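Side-chain contact in DSBA-like thioredoxin domain-containing protein (Nitrosomonas europaea, PDB 2IN3), which probably acts as a thiol-disulfide oxidoreductase of the DsbA family, FrnE-like subfamily, perhaps as a disulfide isomerase: residues A[69-72]-A[73-77]. Sequence-based numbering, arbitrary orientation.
With EDO (1,2-ethanediol), chain D.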
loop_
_atom_site.group_PDB
_atom_site.type_symbol
_atom_site.label_atom_id
_atom_site.label_comp_id
_atom_site.label_asym_id
_atom_site.label_seq_id
_atom_site.Cartn_x
_atom_site.Cartn_y
_atom_site.Cartn_z
ATOM N N HIS A 69 -14.371 -7.083 -8.090
ATOM C CA HIS A 69 -14.673 -8.332 -8.783
ATOM C C HIS A 69 -13.506 -8.804 -9.684
ATOM O O HIS A 69 -13.119 -9.971 -9.614
ATOM C CB HIS A 69 -15.962 -8.177 -9.564
ATOM C CG HIS A 69 -17.185 -8.103 -8.702
ATOM N ND1 HIS A 69 -17.675 -9.195 -8.025
ATOM C CD2 HIS A 69 -18.025 -7.081 -8.421
ATOM C CE1 HIS A 69 -18.787 -8.858 -7.386
ATOM N NE2 HIS A 69 -19.015 -7.579 -7.603
ATOM N N SER A 70 -12.938 -7.912 -10.515
ATOM C CA SER A 70 -11.788 -8.265 -11.354
ATOM C C SER A 70 -10.631 -8.796 -10.557
ATOM O O SER A 70 -10.035 -9.804 -10.955
ATOM C CB SER A 70 -11.274 -7.098 -12.214
ATOM O OG SER A 70 -12.299 -6.581 -13.013
ATOM N N VAL A 71 -10.303 -8.104 -9.463
ATOM C CA VAL A 71 -9.199 -8.505 -8.577
ATOM C C VAL A 71 -9.495 -9.891 -7.986
ATOM O O VAL A 71 -8.645 -10.794 -7.994
ATOM C CB VAL A 71 -8.979 -7.481 -7.442
ATOM C CG1 VAL A 71 -7.953 -8.040 -6.414
ATOM C CG2 VAL A 71 -8.460 -6.182 -7.999
ATOM N N HIS A 72 -10.712 -10.046 -7.483
ATOM C CA HIS A 72 -11.089 -11.310 -6.857
ATOM C C HIS A 72 -10.960 -12.491 -7.820
ATOM O O HIS A 72 -10.335 -13.497 -7.500
ATOM C CB HIS A 72 -12.515 -11.256 -6.320
ATOM C CG HIS A 72 -12.934 -12.526 -5.669
ATOM N ND1 HIS A 72 -12.264 -13.042 -4.581
ATOM C CD2 HIS A 72 -13.922 -13.401 -5.962
ATOM C CE1 HIS A 72 -12.824 -14.187 -4.229
ATOM N NE2 HIS A 72 -13.837 -14.422 -5.044
ATOM N N ILE A 73 -11.527 -12.371 -9.020
ATOM C CA ILE A 73 -11.504 -13.530 -9.911
ATOM C C ILE A 73 -10.133 -13.774 -10.538
ATOM O O ILE A 73 -9.796 -14.912 -10.850
ATOM C CB ILE A 73 -12.617 -13.508 -10.951
ATOM C CG1 ILE A 73 -12.423 -12.401 -11.975
ATOM C CG2 ILE A 73 -14.012 -13.453 -10.265
ATOM C CD1 ILE A 73 -13.432 -12.542 -13.132
ATOM N N THR A 74 -9.318 -12.724 -10.656
ATOM C CA THR A 74 -7.977 -12.823 -11.236
ATOM C C THR A 74 -6.945 -13.379 -10.244
ATOM O O THR A 74 -6.069 -14.184 -10.618
ATOM C CB THR A 74 -7.491 -11.427 -11.720
ATOM O OG1 THR A 74 -8.383 -10.951 -12.740
ATOM C CG2 THR A 74 -6.026 -11.472 -12.275
ATOM N N THR A 75 -7.068 -12.968 -8.995
ATOM C CA THR A 75 -6.046 -13.239 -7.983
ATOM C C THR A 75 -6.521 -14.131 -6.843
ATOM O O THR A 75 -5.697 -14.650 -6.064
ATOM C CB THR A 75 -5.486 -11.926 -7.325
ATOM O OG1 THR A 75 -6.464 -11.354 -6.436
ATOM C CG2 THR A 75 -5.066 -10.908 -8.402
ATOM N N GLY A 76 -7.836 -14.263 -6.692
ATOM C CA GLY A 76 -8.349 -14.994 -5.550
ATOM C C GLY A 76 -8.363 -14.244 -4.227
ATOM O O GLY A 76 -8.809 -14.817 -3.230
ATOM N N GLN A 77 -7.899 -12.983 -4.190
ATOM C CA GLN A 77 -7.884 -12.208 -2.940
ATOM C C GLN A 77 -9.327 -11.919 -2.523
ATOM O O GLN A 77 -10.161 -11.673 -3.381
ATOM C CB GLN A 77 -7.085 -10.916 -3.068
ATOM C CG GLN A 77 -5.571 -11.131 -3.105
ATOM C CD GLN A 77 -5.028 -11.534 -1.736
ATOM O OE1 GLN A 77 -5.076 -12.693 -1.365
ATOM N NE2 GLN A 77 -4.482 -10.583 -1.009
HETATM C C1 EDO D . -13.085 -9.972 -14.634
HETATM O O1 EDO D . -13.762 -8.945 -13.901
HETATM C C2 EDO D . -11.940 -9.363 -15.410
HETATM O O2 EDO D . -12.456 -8.141 -15.934
#
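The C-terminal end of helix 58-75 is closed by a turn in which His72 and Gln77 meet across Gly76, the first residue to leave helical geometry, with positive phi. In the last turn of this DsbA-like thioredoxin-fold protein's helix, CG of His72 lies anti to its backbone N (chi1 -180°) and beside the carbonyl carbon, which brings ND1 to Gln77 O past the helix end, where it donates at 2.8 Å. The bond is nearly straight (173°); the acceptor sits in the imidazole plane, yet the ring N-H comes in above the carbonyl plane of Gln77. Gly76 N donates to His72 O at 2.7 Å, so side chain and backbone of one histidine both hold the exit from the helix. Replacing His72 by an alanine removes the imidazole donor and would probably leave Gln77 O without its ring N-H partner, the turn then relying on the bonds of Gly76 N and Thr75 OG1.

Two threonine hydroxyls add second bonds to carbonyls of the last helical turns, and that of Thr75 also joins the closing turn. Thr75 OG1 donates to Val71 O at 2.7 Å, from the face of that carbonyl opposite to Thr75 N, and accepts from Gln77 N at 3.1 Å in an ST turn. With chi1 at 73°, the hydroxyl lies between its own N and carbonyl carbon, where it serves both bonds. CG1 of Val71 packs against this oxygen, while the valine also meets Ser19 and Trp20 of helix 19-35, close to a probable thioredoxin-type CxxC pair, Cys18 and Cys21. The Gln77 side chain leads away from helix 58-75, and its NE2 donates to Trp22 O, tying the turn to helix 19-35. One residue before Val71, Ser70 O is likewise gripped twice, by Thr74 N and, 2.7 Å away on the other face of its carbonyl plane, by Thr74 OG1.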